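PDB 3EN8: SnoaL-like domain-containing protein, which is of unknown function but has an NTF2-like fold of the SnoaL type, binds calcium in the crystal and may use the fold's pocket for a small ligand. Local coordinates for residues A[76-81]-A[93-98]; A[34-39]-A[104-109]; A[60-65]-A[83-88]; A[2-7]-A[71-76]; A[25-30]-A[50-55]. One frame throughout, in Å; residues are numbered along the deposited sequence. Where two conformers were deposited one is given.

Interaction 1: residues A[76-81]-A[93-98]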
# COMPACT_ATOMS: atom_id res chain seq x y z
N LEU A 76 0.34 3.11 13.12
CA LEU A 76 0.22 2.89 11.67
C LEU A 76 1.28 1.93 11.16
O LEU A 76 2.48 2.20 11.28
CB LEU A 76 0.33 4.22 10.92
CG LEU A 76 0.15 4.18 9.39
CD1 LEU A 76 -1.27 3.66 9.04
CD2 LEU A 76 0.36 5.58 8.82
N TRP A 77 0.80 0.87 10.51
CA TRP A 77 1.66 -0.23 10.07
C TRP A 77 1.35 -0.62 8.63
O TRP A 77 0.21 -0.63 8.18
CB TRP A 77 1.54 -1.41 11.04
CG TRP A 77 2.16 -0.98 12.36
CD1 TRP A 77 1.59 -0.20 13.31
CD2 TRP A 77 3.51 -1.20 12.76
NE1 TRP A 77 2.51 0.09 14.31
CE2 TRP A 77 3.70 -0.50 13.97
CE3 TRP A 77 4.59 -1.90 12.21
CZ2 TRP A 77 4.90 -0.54 14.65
CZ3 TRP A 77 5.76 -1.90 12.85
CH2 TRP A 77 5.92 -1.21 14.07
N ILE A 78 2.41 -0.91 7.91
CA ILE A 78 2.26 -1.36 6.54
C ILE A 78 3.22 -2.46 6.15
O ILE A 78 4.44 -2.36 6.26
CB ILE A 78 2.28 -0.18 5.54
CG1 ILE A 78 1.89 -0.71 4.16
CG2 ILE A 78 3.62 0.57 5.53
CD1 ILE A 78 1.68 0.41 3.15
N THR A 79 2.60 -3.53 5.68
CA THR A 79 3.31 -4.75 5.33
C THR A 79 3.17 -4.94 3.83
O THR A 79 2.07 -4.92 3.27
CB THR A 79 2.80 -6.01 6.09
OG1 THR A 79 2.91 -5.84 7.50
CG2 THR A 79 3.59 -7.27 5.64
N GLU A 80 4.33 -5.11 3.21
CA GLU A 80 4.45 -5.47 1.82
C GLU A 80 4.85 -6.92 1.77
O GLU A 80 5.82 -7.34 2.42
CB GLU A 80 5.52 -4.61 1.13
CG GLU A 80 5.22 -3.09 1.04
CD GLU A 80 6.43 -2.35 0.60
OE1 GLU A 80 6.82 -2.56 -0.57
OE2 GLU A 80 7.00 -1.59 1.43
N TYR A 81 4.12 -7.69 1.01
CA TYR A 81 4.37 -9.16 1.02
C TYR A 81 3.83 -9.74 -0.22
O TYR A 81 3.08 -9.11 -0.91
CB TYR A 81 3.76 -9.85 2.25
CG TYR A 81 2.24 -9.82 2.45
CD1 TYR A 81 1.58 -8.66 2.91
CD2 TYR A 81 1.46 -10.94 2.23
CE1 TYR A 81 0.23 -8.64 3.11
CE2 TYR A 81 0.08 -10.93 2.44
CZ TYR A 81 -0.55 -9.76 2.89
OH TYR A 81 -1.94 -9.77 3.09
N VAL A 93 -0.24 -5.55 -0.26
CA VAL A 93 -0.03 -4.48 0.74
C VAL A 93 -1.13 -4.56 1.76
O VAL A 93 -2.30 -4.58 1.43
CB VAL A 93 -0.01 -3.07 0.11
CG1 VAL A 93 0.06 -1.98 1.22
CG2 VAL A 93 1.17 -2.90 -0.85
N SER A 94 -0.74 -4.64 3.02
CA SER A 94 -1.69 -4.57 4.09
C SER A 94 -1.35 -3.36 4.98
O SER A 94 -0.27 -3.32 5.62
CB SER A 94 -1.63 -5.86 4.94
OG SER A 94 -2.27 -5.74 6.20
N ILE A 95 -2.30 -2.45 5.03
CA ILE A 95 -2.20 -1.23 5.82
C ILE A 95 -3.00 -1.45 7.08
O ILE A 95 -4.22 -1.69 7.00
CB ILE A 95 -2.75 0.01 5.07
CG1 ILE A 95 -2.15 0.18 3.70
CG2 ILE A 95 -2.62 1.27 5.96
CD1 ILE A 95 -3.06 1.02 2.76
N MSE A 96 -2.35 -1.42 8.25
CA MSE A 96 -3.07 -1.70 9.50
C MSE A 96 -3.02 -0.55 10.47
O MSE A 96 -1.98 0.03 10.73
CB MSE A 96 -2.55 -2.96 10.20
CG MSE A 96 -2.91 -4.27 9.47
SE MSE A 96 -1.85 -5.70 10.23
CE MSE A 96 -2.78 -7.16 9.39
N GLU A 97 -4.19 -0.27 11.00
CA GLU A 97 -4.34 0.72 12.10
C GLU A 97 -4.67 0.01 13.38
O GLU A 97 -5.64 -0.77 13.48
CB GLU A 97 -5.44 1.69 11.75
CG GLU A 97 -5.24 2.39 10.45
CD GLU A 97 -6.53 2.91 9.91
OE1 GLU A 97 -7.14 3.78 10.55
OE2 GLU A 97 -6.94 2.43 8.84
N PHE A 98 -3.85 0.32 14.37
CA PHE A 98 -3.88 -0.24 15.70
C PHE A 98 -4.47 0.72 16.73
O PHE A 98 -4.35 1.96 16.65
CB PHE A 98 -2.44 -0.64 16.19
CG PHE A 98 -1.89 -1.91 15.56
CD1 PHE A 98 -1.44 -1.92 14.25
CD2 PHE A 98 -1.83 -3.07 16.29
CE1 PHE A 98 -0.95 -3.07 13.70
CE2 PHE A 98 -1.35 -4.25 15.72
CZ PHE A 98 -0.89 -4.23 14.43
O HOH W 1 0.49 -4.53 8.05
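Ile78 packs against Val93 and Ile95 on one face of an antiparallel strand pair. Its CG1 lies anti to the backbone N (chi1 -171°) and chi2 is also extended. In the conformer given, CD1 reaches toward the partner strand and lies 3.5 Å from Val93 CG1. In that conformer CD1 is also 3.9 Å from Ile95 CG1, and these two side chains run side by side. Leu76 CD1 touches Ile95 CG2 more loosely, at 4.1 Å. This face meets the second subunit, where Ile78 packs on its own counterpart.

The other face carries Trp77, Thr79, Ser94 and Met96 and is turned to helix 3-20. At the Thr79 and Ser94 pair a water takes the place of direct side-chain contact. It lies 2.8 Å from Thr79 OG1 and donates to Ser94 O. Trp77 CD1 meets Phe98 CD1 at 3.6 Å, with the two side chains crossing at about a right angle. Trp77 NE1 is hydrogen-bonded to Gly74 O. Between the faces, Trp77 and Met96 form one hydrogen-bonded pair and Thr79 and Ser94 another. Met96 N to Trp77 O, at 2.7 Å, is nearly straight (172°). This is an antiparallel beta hairpin in the curved sheet of the NTF2-like fold.

Interaction 2: residues A[34-39]-A[104-109]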
# COMPACT_ATOMS: atom_id res chain seq x y z
N ALA A 34 -12.86 -5.33 14.30
CA ALA A 34 -11.97 -4.95 13.22
C ALA A 34 -12.73 -4.96 11.90
O ALA A 34 -13.56 -5.83 11.64
CB ALA A 34 -10.75 -5.93 13.10
N ILE A 35 -12.38 -3.99 11.07
CA ILE A 35 -12.83 -3.93 9.67
C ILE A 35 -11.67 -4.16 8.71
O ILE A 35 -10.53 -3.77 8.98
CB ILE A 35 -13.60 -2.61 9.34
CG1 ILE A 35 -12.74 -1.37 9.56
CG2 ILE A 35 -14.86 -2.54 10.23
CD1 ILE A 35 -13.32 -0.01 9.05
N CYS A 36 -11.99 -4.82 7.61
CA CYS A 36 -11.03 -5.08 6.55
C CYS A 36 -11.63 -4.70 5.22
O CYS A 36 -12.66 -5.23 4.82
CB CYS A 36 -10.60 -6.55 6.53
SG CYS A 36 -9.20 -6.84 5.41
N ASP A 37 -10.95 -3.78 4.56
CA ASP A 37 -11.38 -3.20 3.26
C ASP A 37 -10.52 -3.67 2.11
O ASP A 37 -9.29 -3.75 2.20
CB ASP A 37 -11.25 -1.68 3.32
CG ASP A 37 -12.21 -1.01 4.27
OD1 ASP A 37 -13.18 -1.66 4.73
OD2 ASP A 37 -11.99 0.19 4.57
N TYR A 38 -11.19 -3.96 1.00
CA TYR A 38 -10.57 -4.17 -0.28
C TYR A 38 -10.99 -3.05 -1.22
O TYR A 38 -12.03 -3.16 -1.90
CB TYR A 38 -11.01 -5.52 -0.90
CG TYR A 38 -10.85 -6.74 -0.02
CD1 TYR A 38 -9.76 -6.89 0.84
CD2 TYR A 38 -11.77 -7.78 -0.08
CE1 TYR A 38 -9.60 -8.01 1.61
CE2 TYR A 38 -11.62 -8.91 0.70
CZ TYR A 38 -10.54 -9.02 1.55
OH TYR A 38 -10.38 -10.16 2.31
N PRO A 39 -10.19 -1.97 -1.30
CA PRO A 39 -10.67 -0.83 -2.11
C PRO A 39 -10.83 -1.18 -3.57
O PRO A 39 -11.61 -0.56 -4.27
CB PRO A 39 -9.58 0.24 -1.86
CG PRO A 39 -9.16 -0.03 -0.44
CD PRO A 39 -9.11 -1.56 -0.38
N VAL A 104 -7.67 -2.36 14.31
CA VAL A 104 -9.08 -1.99 14.23
C VAL A 104 -9.54 -1.80 12.79
O VAL A 104 -10.74 -1.83 12.50
CB VAL A 104 -9.40 -0.74 15.07
CG1 VAL A 104 -9.09 -1.00 16.57
CG2 VAL A 104 -8.66 0.55 14.53
N HIS A 105 -8.57 -1.54 11.92
CA HIS A 105 -8.84 -1.33 10.49
C HIS A 105 -7.64 -1.79 9.64
O HIS A 105 -6.51 -1.37 9.82
CB HIS A 105 -9.18 0.14 10.23
CG HIS A 105 -9.74 0.45 8.86
ND1 HIS A 105 -10.24 1.70 8.54
CD2 HIS A 105 -9.88 -0.31 7.74
CE1 HIS A 105 -10.68 1.69 7.29
NE2 HIS A 105 -10.46 0.49 6.77
N GLU A 106 -7.92 -2.72 8.75
CA GLU A 106 -6.93 -3.20 7.78
C GLU A 106 -7.45 -2.83 6.42
O GLU A 106 -8.64 -2.93 6.18
CB GLU A 106 -6.78 -4.72 7.88
CG GLU A 106 -5.80 -5.30 6.87
CD GLU A 106 -5.50 -6.78 7.08
OE1 GLU A 106 -6.25 -7.49 7.83
OE2 GLU A 106 -4.50 -7.24 6.47
N THR A 107 -6.56 -2.40 5.54
CA THR A 107 -6.87 -2.20 4.12
C THR A 107 -5.85 -2.98 3.32
O THR A 107 -4.63 -2.79 3.47
CB THR A 107 -6.74 -0.73 3.75
OG1 THR A 107 -7.42 0.06 4.72
CG2 THR A 107 -7.33 -0.46 2.33
N GLN A 108 -6.36 -3.83 2.44
CA GLN A 108 -5.51 -4.64 1.60
C GLN A 108 -5.67 -4.35 0.11
O GLN A 108 -6.76 -4.13 -0.40
CB GLN A 108 -5.76 -6.13 1.86
CG GLN A 108 -5.18 -6.70 3.15
CD GLN A 108 -5.59 -8.18 3.36
OE1 GLN A 108 -6.77 -8.48 3.51
NE2 GLN A 108 -4.61 -9.07 3.41
N TYR A 109 -4.52 -4.37 -0.55
CA TYR A 109 -4.41 -4.31 -2.01
C TYR A 109 -3.62 -5.52 -2.54
O TYR A 109 -2.60 -5.91 -1.99
CB TYR A 109 -3.64 -3.07 -2.39
CG TYR A 109 -4.39 -1.79 -2.17
CD1 TYR A 109 -4.36 -1.15 -0.96
CD2 TYR A 109 -5.19 -1.24 -3.18
CE1 TYR A 109 -5.06 0.04 -0.75
CE2 TYR A 109 -5.86 -0.04 -2.99
CZ TYR A 109 -5.80 0.58 -1.79
OH TYR A 109 -6.49 1.73 -1.62
O HOH W 2 -8.01 -10.78 3.07
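Asp37 OD2 accepts a hydrogen bond from His105 NE2 at 2.7 Å, bent to 144° at the hydrogen. The ring nitrogen comes from above the carboxylate plane, and the two flat groups stand 79° apart. Asp37 OD1 makes a salt bridge to Arg44 of the adjacent strand 43-46. The imidazole is thus tied at its edge, and Ile35 lies over one face. Ile35 CG1 sits between the backbone N and the carbonyl carbon (chi1 60°), and CD1 ends over the ring centre at 3.4 Å, a CH-pi contact.

Farther along this face, Pro39 CG presses on Thr107 CG2 at 3.3 Å, closer than carbons usually pack. Pro39 CG also meets Tyr109 OH at 3.4 Å, a hydroxyl bonded to Glu80 of the second subunit.

Cys36 and Glu106 face the other way. Cys36 SG lies 3.5 Å from Gln108 OE1. A water joins that oxygen to Tyr38 OH. Gln108 OE1 is also hydrogen-bonded to Arg55, and NE2 to Tyr81 OH. Glu106 is bonded to Tyr30, Arg55 and Ser94. Four backbone hydrogen bonds hold the strands. They are a parallel pair inside a mixed sheet, whose Glu106 face probably faces the interior of the cone, as in NTF2-like proteins.

Interaction 3: residues A[60-65]-A[83-88]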
# COMPACT_ATOMS: atom_id res chain seq x y z
N GLY A 60 -8.19 -19.44 1.36
CA GLY A 60 -7.53 -20.32 2.32
C GLY A 60 -6.03 -20.11 2.35
O GLY A 60 -5.53 -19.09 1.90
N LYS A 61 -5.31 -21.10 2.86
CA LYS A 61 -3.86 -20.99 3.03
C LYS A 61 -3.12 -20.78 1.69
O LYS A 61 -3.34 -21.53 0.74
CB LYS A 61 -3.32 -22.26 3.70
CG LYS A 61 -1.84 -22.18 4.03
CD LYS A 61 -1.27 -23.54 4.23
CE LYS A 61 0.23 -23.51 4.33
NZ LYS A 61 0.74 -24.88 4.60
N PRO A 62 -2.24 -19.78 1.62
CA PRO A 62 -1.48 -19.61 0.38
C PRO A 62 -0.45 -20.72 0.12
O PRO A 62 0.12 -21.27 1.05
CB PRO A 62 -0.79 -18.27 0.61
CG PRO A 62 -0.62 -18.17 2.06
CD PRO A 62 -1.83 -18.81 2.66
N ALA A 63 -0.26 -21.09 -1.15
CA ALA A 63 0.75 -22.10 -1.52
C ALA A 63 2.16 -21.56 -1.31
O ALA A 63 3.13 -22.31 -1.19
CB ALA A 63 0.55 -22.59 -3.00
N GLY A 64 2.24 -20.23 -1.31
CA GLY A 64 3.50 -19.50 -1.20
C GLY A 64 3.26 -18.15 -0.53
O GLY A 64 2.28 -17.49 -0.83
N PHE A 65 4.17 -17.79 0.35
CA PHE A 65 4.08 -16.56 1.20
C PHE A 65 5.46 -16.08 1.58
O PHE A 65 6.33 -16.87 2.00
CB PHE A 65 3.29 -16.83 2.48
CG PHE A 65 3.04 -15.59 3.32
CD1 PHE A 65 4.04 -15.07 4.11
CD2 PHE A 65 1.82 -14.96 3.30
CE1 PHE A 65 3.82 -13.92 4.87
CE2 PHE A 65 1.60 -13.80 4.06
CZ PHE A 65 2.60 -13.29 4.83
N ILE A 83 1.93 -13.21 -1.87
CA ILE A 83 1.16 -14.44 -1.70
C ILE A 83 1.00 -15.12 -3.06
O ILE A 83 0.95 -14.46 -4.09
CB ILE A 83 -0.23 -14.13 -1.09
CG1 ILE A 83 -1.11 -13.33 -2.03
CG2 ILE A 83 -0.08 -13.38 0.22
CD1 ILE A 83 -2.50 -13.06 -1.48
N SER A 84 0.95 -16.43 -3.10
CA SER A 84 0.82 -17.07 -4.39
C SER A 84 -0.01 -18.34 -4.30
O SER A 84 0.04 -19.07 -3.32
CB SER A 84 2.21 -17.36 -4.96
OG SER A 84 2.17 -18.02 -6.20
N TYR A 85 -0.79 -18.52 -5.36
CA TYR A 85 -1.65 -19.68 -5.61
C TYR A 85 -1.51 -20.03 -7.07
O TYR A 85 -1.53 -19.17 -7.93
CB TYR A 85 -3.13 -19.36 -5.33
CG TYR A 85 -3.45 -18.91 -3.93
CD1 TYR A 85 -3.32 -17.57 -3.55
CD2 TYR A 85 -3.90 -19.81 -2.98
CE1 TYR A 85 -3.60 -17.16 -2.25
CE2 TYR A 85 -4.19 -19.42 -1.69
CZ TYR A 85 -4.05 -18.10 -1.33
OH TYR A 85 -4.33 -17.76 -0.01
N ASN A 86 -1.32 -21.31 -7.35
CA ASN A 86 -1.29 -21.80 -8.70
C ASN A 86 -0.18 -21.21 -9.55
O ASN A 86 -0.29 -21.11 -10.76
CB ASN A 86 -2.63 -21.54 -9.37
CG ASN A 86 -3.79 -22.09 -8.59
OD1 ASN A 86 -4.71 -21.35 -8.20
ND2 ASN A 86 -3.75 -23.38 -8.32
N GLY A 87 0.90 -20.82 -8.89
CA GLY A 87 2.04 -20.23 -9.59
C GLY A 87 1.74 -18.79 -10.04
O GLY A 87 2.39 -18.27 -10.95
N ARG A 88 0.73 -18.18 -9.42
CA ARG A 88 0.37 -16.79 -9.76
C ARG A 88 0.49 -15.90 -8.53
O ARG A 88 -0.35 -15.91 -7.65
CB ARG A 88 -1.04 -16.66 -10.33
CG ARG A 88 -1.25 -17.45 -11.56
CD ARG A 88 -2.55 -17.07 -12.28
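Tyr85 OH donates to Gly60 O at 2.6 Å. The acceptor lies at the ring edge, in the ring plane, while the hydroxyl is tilted 28° from the carbonyl plane. This bond ties the loop before strand 64-73 to the far end of strand 76-85, at the open end of a beta hairpin in the sheet.

Ser84 N donates to Gly64 O at 2.8 Å. In return Ser84 O receives two weak bonds, from Ala63 N and Gly64 N. Both residues face Ser84, which makes a classic beta bulge where the strand begins. Just beyond Ser84 the chain reverses in a type I' turn from Tyr85 to Arg88.

The packing spreads out from the tyrosine ring. Tyr85 CG lies anti to the carbonyl carbon (chi1 -59°), which starts the ring on its way to the loop. Pro62 crosses it obliquely, with Pro62 CB 3.8 Å from Tyr85 CZ. Lys61 O approaches Tyr85 CE2 at 3.3 Å. On the neighbouring pair, the Phe65 ring meets that of Tyr81, and the side chain touches Trp15, Ser18 and Ala19 of helix 3-20. The side chains touch across the strands at Phe65 CD2 and Ile83 CG2, 3.9 Å apart.

Interaction 4: residues A[2-7]-A[71-76]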
# COMPACT_ATOMS: atom_id res chain seq x y z
N MSE A 2 8.93 0.04 24.35
CA MSE A 2 8.82 -1.17 23.57
C MSE A 2 7.61 -1.22 22.62
O MSE A 2 7.39 -2.20 21.95
CB MSE A 2 8.79 -2.36 24.54
CG MSE A 2 10.16 -2.58 25.18
SE MSE A 2 11.15 -3.53 23.84
CE MSE A 2 9.73 -4.25 23.26
N ARG A 3 6.83 -0.15 22.57
CA ARG A 3 5.47 -0.22 22.03
C ARG A 3 5.44 -0.67 20.58
O ARG A 3 4.74 -1.62 20.20
CB ARG A 3 4.77 1.14 22.14
CG ARG A 3 3.27 1.04 22.01
CD ARG A 3 2.56 2.35 22.43
N GLU A 4 6.20 0.04 19.76
CA GLU A 4 6.30 -0.31 18.33
C GLU A 4 6.88 -1.70 18.10
O GLU A 4 6.46 -2.45 17.21
CB GLU A 4 7.14 0.72 17.57
CG GLU A 4 6.36 2.03 17.34
CD GLU A 4 7.25 3.16 16.88
OE1 GLU A 4 8.49 2.99 16.93
OE2 GLU A 4 6.73 4.22 16.47
N GLU A 5 7.90 -2.03 18.86
CA GLU A 5 8.56 -3.35 18.73
C GLU A 5 7.63 -4.50 19.13
O GLU A 5 7.68 -5.62 18.54
CB GLU A 5 9.88 -3.42 19.49
CG GLU A 5 11.03 -2.76 18.73
CD GLU A 5 11.39 -3.51 17.47
OE1 GLU A 5 11.92 -4.63 17.58
OE2 GLU A 5 11.11 -3.01 16.36
N LYS A 6 6.77 -4.20 20.09
CA LYS A 6 5.69 -5.14 20.50
C LYS A 6 4.64 -5.36 19.41
O LYS A 6 4.21 -6.50 19.15
CB LYS A 6 5.06 -4.72 21.83
CG LYS A 6 5.94 -5.18 23.02
CD LYS A 6 5.51 -4.53 24.34
CE LYS A 6 6.60 -4.70 25.45
NZ LYS A 6 6.27 -3.91 26.67
N ILE A 7 4.27 -4.28 18.72
CA ILE A 7 3.40 -4.40 17.55
C ILE A 7 4.12 -5.22 16.48
O ILE A 7 3.57 -6.17 15.90
CB ILE A 7 2.85 -3.02 17.02
CG1 ILE A 7 1.86 -2.47 18.04
CG2 ILE A 7 2.20 -3.17 15.65
CD1 ILE A 7 1.36 -1.02 17.74
N GLN A 71 6.97 -1.78 7.74
CA GLN A 71 7.24 -0.42 8.27
C GLN A 71 6.15 -0.03 9.22
O GLN A 71 5.00 -0.42 9.06
CB GLN A 71 7.28 0.63 7.15
CG GLN A 71 8.37 0.43 6.12
CD GLN A 71 8.36 1.54 5.13
OE1 GLN A 71 8.83 2.64 5.41
NE2 GLN A 71 7.75 1.30 3.99
N GLY A 72 6.51 0.74 10.23
CA GLY A 72 5.50 1.19 11.15
C GLY A 72 6.01 2.30 12.00
O GLY A 72 7.20 2.42 12.31
N GLU A 73 5.07 3.14 12.33
CA GLU A 73 5.28 4.22 13.31
C GLU A 73 4.02 4.37 14.14
O GLU A 73 2.93 4.46 13.63
CB GLU A 73 5.61 5.52 12.58
CG GLU A 73 5.73 6.70 13.47
CD GLU A 73 6.98 6.67 14.31
OE1 GLU A 73 7.87 5.83 14.04
OE2 GLU A 73 7.05 7.49 15.24
N GLY A 74 4.17 4.38 15.46
CA GLY A 74 3.02 4.49 16.35
C GLY A 74 2.00 3.40 16.08
O GLY A 74 2.29 2.20 16.22
N ASN A 75 0.80 3.82 15.64
CA ASN A 75 -0.29 2.88 15.47
C ASN A 75 -0.54 2.60 13.98
O ASN A 75 -1.46 1.87 13.65
CB ASN A 75 -1.58 3.36 16.13
CG ASN A 75 -1.61 3.09 17.62
OD1 ASN A 75 -1.10 2.07 18.09
ND2 ASN A 75 -2.24 4.00 18.36
N LEU A 76 0.34 3.11 13.12
CA LEU A 76 0.22 2.89 11.67
C LEU A 76 1.28 1.93 11.16
O LEU A 76 2.48 2.20 11.28
CB LEU A 76 0.33 4.22 10.92
CG LEU A 76 0.15 4.18 9.39
CD1 LEU A 76 -1.27 3.66 9.04
CD2 LEU A 76 0.36 5.58 8.82
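Glu4 and Gly74 meet where the first turn of helix 3-20 passes the turn that links strands 64-73 and 76-85. From Glu4 CB, which points toward the turn, the side chain sets out with CG anti to the carbonyl carbon (chi1 -75°). CG comes 3.7 Å from Gly74 N. Beyond CG the chain is extended, and CD lies 3.6 Å from the same nitrogen. At the tip, OE2 accepts the Gly74 N-H at 2.8 Å. The bond is almost straight, 177° at the hydrogen, and it uses the anti side of the carboxylate. OE1 has no partner as close across the contact; its nearest atom there is Glu73 OE1, at 4.1 Å.

The turn is a type II' beta turn from Glu73 to Leu76, the tight end of a beta hairpin. Gly74 is its second residue and has positive phi. Its amide points out to the helix, while Glu73 and Leu76 bond to each other across the turn.

Glu73 bends at chi2 and brings its own carboxylate up to the same tip. Glu73 OE1 is 3.1 Å from Glu4 OE2, with the carboxylate planes 71° apart. Two acceptors this close would repel if both were charged, so one of them may carry a proton. One helical turn on, Ile7 CD1 rests 3.7 Å from Gly74 O and 4.0 Å from Asn75 OD1. Trp77 packs beside both Glu4 and Ile7.

Interaction 5: residues A[25-30]-A[50-55]; sequences AEHDIY and NLQALR
His27 starts a type I beta turn that ends at Tyr30, and it comes nearest helix 48-57 at Gln52, CA to CA 6.4 Å. The His27 ring lies with one face on the helix. Gln52 CA sits over the ring centre, 3.6 Å from its centroid. His27 ND1 is bonded to Phe23 O, while NE2 lies 3.1 Å from Arg55 NH1.

Arg55 is extended from CG to NE, and it meets Tyr30 tip to tip. Arg55 NH1 donates to Tyr30 OH at 2.9 Å, nearly straight (171°) and in the guanidinium plane. Leu51 CD2 covers one face of the Tyr30 ring, 3.7 Å from CZ; Ile29 CG2 lies over the opposite face. Glu26 OE2 is 4.3 Å from Arg55 NH1, too far for a salt bridge, though its charge may still be felt; OE2 is hydrogen-bonded to Ser18. Tyr30 OH and Arg55 NH2 both go on to Glu106 OE1. This buried polar cluster lies between helices and sheet, consistent with the interior pocket of NTF2-like proteins.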
# COMPACT_ATOMS: atom_id res chain seq x y z
N ALA A 25 -4.48 -18.24 14.76
CA ALA A 25 -3.32 -17.42 15.13
C ALA A 25 -3.31 -16.16 14.27
O ALA A 25 -2.96 -15.07 14.72
CB ALA A 25 -2.00 -18.20 14.97
N GLU A 26 -3.74 -16.34 13.03
CA GLU A 26 -3.75 -15.27 12.04
C GLU A 26 -4.71 -14.17 12.44
O GLU A 26 -4.58 -13.04 11.97
CB GLU A 26 -4.10 -15.80 10.66
CG GLU A 26 -3.97 -14.78 9.56
CD GLU A 26 -4.37 -15.30 8.20
OE1 GLU A 26 -4.81 -16.45 8.12
OE2 GLU A 26 -4.20 -14.56 7.22
N HIS A 27 -5.67 -14.48 13.30
CA HIS A 27 -6.70 -13.49 13.61
C HIS A 27 -6.65 -13.00 15.03
O HIS A 27 -7.48 -12.22 15.46
CB HIS A 27 -8.07 -13.94 13.13
CG HIS A 27 -8.13 -14.01 11.64
ND1 HIS A 27 -7.68 -15.11 10.94
CD2 HIS A 27 -8.49 -13.10 10.72
CE1 HIS A 27 -7.80 -14.88 9.65
NE2 HIS A 27 -8.28 -13.66 9.48
N ASP A 28 -5.60 -13.41 15.72
CA ASP A 28 -5.41 -13.03 17.12
C ASP A 28 -5.18 -11.54 17.26
O ASP A 28 -5.51 -10.92 18.26
CB ASP A 28 -4.20 -13.75 17.71
CG ASP A 28 -3.95 -13.36 19.14
OD1 ASP A 28 -4.84 -13.68 19.96
OD2 ASP A 28 -2.91 -12.74 19.45
N ILE A 29 -4.60 -10.99 16.21
CA ILE A 29 -4.11 -9.59 16.22
C ILE A 29 -5.23 -8.56 16.12
O ILE A 29 -5.03 -7.37 16.37
CB ILE A 29 -3.05 -9.33 15.09
CG1 ILE A 29 -2.14 -8.16 15.49
CG2 ILE A 29 -3.75 -9.07 13.71
CD1 ILE A 29 -0.91 -7.94 14.52
N TYR A 30 -6.44 -9.00 15.78
CA TYR A 30 -7.55 -8.05 15.50
C TYR A 30 -8.40 -7.74 16.70
O TYR A 30 -8.71 -8.59 17.52
CB TYR A 30 -8.51 -8.53 14.38
CG TYR A 30 -7.81 -8.75 13.08
CD1 TYR A 30 -7.59 -7.70 12.19
CD2 TYR A 30 -7.34 -10.04 12.73
CE1 TYR A 30 -6.90 -7.89 11.00
CE2 TYR A 30 -6.68 -10.25 11.52
CZ TYR A 30 -6.47 -9.18 10.66
OH TYR A 30 -5.78 -9.34 9.48
N ASN A 50 -15.94 -12.81 11.15
CA ASN A 50 -16.35 -12.84 9.73
C ASN A 50 -15.11 -12.88 8.86
O ASN A 50 -15.04 -13.62 7.89
CB ASN A 50 -17.25 -11.65 9.32
CG ASN A 50 -18.72 -11.91 9.61
OD1 ASN A 50 -19.10 -13.00 10.05
ND2 ASN A 50 -19.55 -10.91 9.37
N LEU A 51 -14.11 -12.09 9.27
CA LEU A 51 -12.86 -11.99 8.50
C LEU A 51 -12.15 -13.35 8.45
O LEU A 51 -11.73 -13.81 7.40
CB LEU A 51 -11.92 -10.93 9.13
CG LEU A 51 -10.67 -10.61 8.32
CD1 LEU A 51 -11.01 -10.10 6.91
CD2 LEU A 51 -9.82 -9.60 9.12
N GLN A 52 -12.12 -14.01 9.59
CA GLN A 52 -11.44 -15.30 9.70
C GLN A 52 -12.16 -16.37 8.88
O GLN A 52 -11.52 -17.20 8.21
CB GLN A 52 -11.33 -15.75 11.14
CG GLN A 52 -10.78 -17.15 11.27
CD GLN A 52 -10.34 -17.51 12.69
OE1 GLN A 52 -10.23 -16.65 13.58
NE2 GLN A 52 -10.10 -18.78 12.89
N ALA A 53 -13.48 -16.36 8.96
CA ALA A 53 -14.30 -17.39 8.32
C ALA A 53 -14.18 -17.23 6.82
O ALA A 53 -14.04 -18.21 6.06
CB ALA A 53 -15.77 -17.31 8.76
N LEU A 54 -14.18 -15.98 6.39
CA LEU A 54 -14.14 -15.69 4.95
C LEU A 54 -12.78 -16.11 4.40
O LEU A 54 -12.70 -16.78 3.38
CB LEU A 54 -14.45 -14.22 4.65
CG LEU A 54 -15.92 -13.82 4.80
CD1 LEU A 54 -16.09 -12.29 4.67
CD2 LEU A 54 -16.84 -14.58 3.80
N ARG A 55 -11.72 -15.76 5.13
CA ARG A 55 -10.36 -16.08 4.65
C ARG A 55 -10.12 -17.59 4.64
O ARG A 55 -9.44 -18.13 3.76
CB ARG A 55 -9.28 -15.39 5.49
CG ARG A 55 -9.12 -13.89 5.14
CD ARG A 55 -8.26 -13.18 6.17
NE ARG A 55 -7.95 -11.81 5.80
CZ ARG A 55 -7.36 -10.97 6.64
NH1 ARG A 55 -7.05 -11.38 7.84
NH2 ARG A 55 -7.05 -9.74 6.25

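In the fold
Along the chain, helix 3-20 opens interaction 4, and interaction 5 follows. Interactions 1, 2 and 3 join neighbouring strands of one mixed six-stranded sheet. Interactions 1 and 2 sit side by side through the neighbouring strands 88-99 and 102-111, centres about 9 Å apart. Interaction 1 shares strand 76-85 with interaction 3 and Leu76 with interaction 4. Interactions 3 and 4 lie on opposite sides of the chain's centre, their centres about 28 Å apart, toward the two ends of strand 64-73. Interaction 5 brings helix 48-57 to the sheet's concave side and reaches interaction 2 through Glu106. Interactions 1, 2 and 4 also touch the second subunit, consistent with one sheet serving both the interior and the dimer contact.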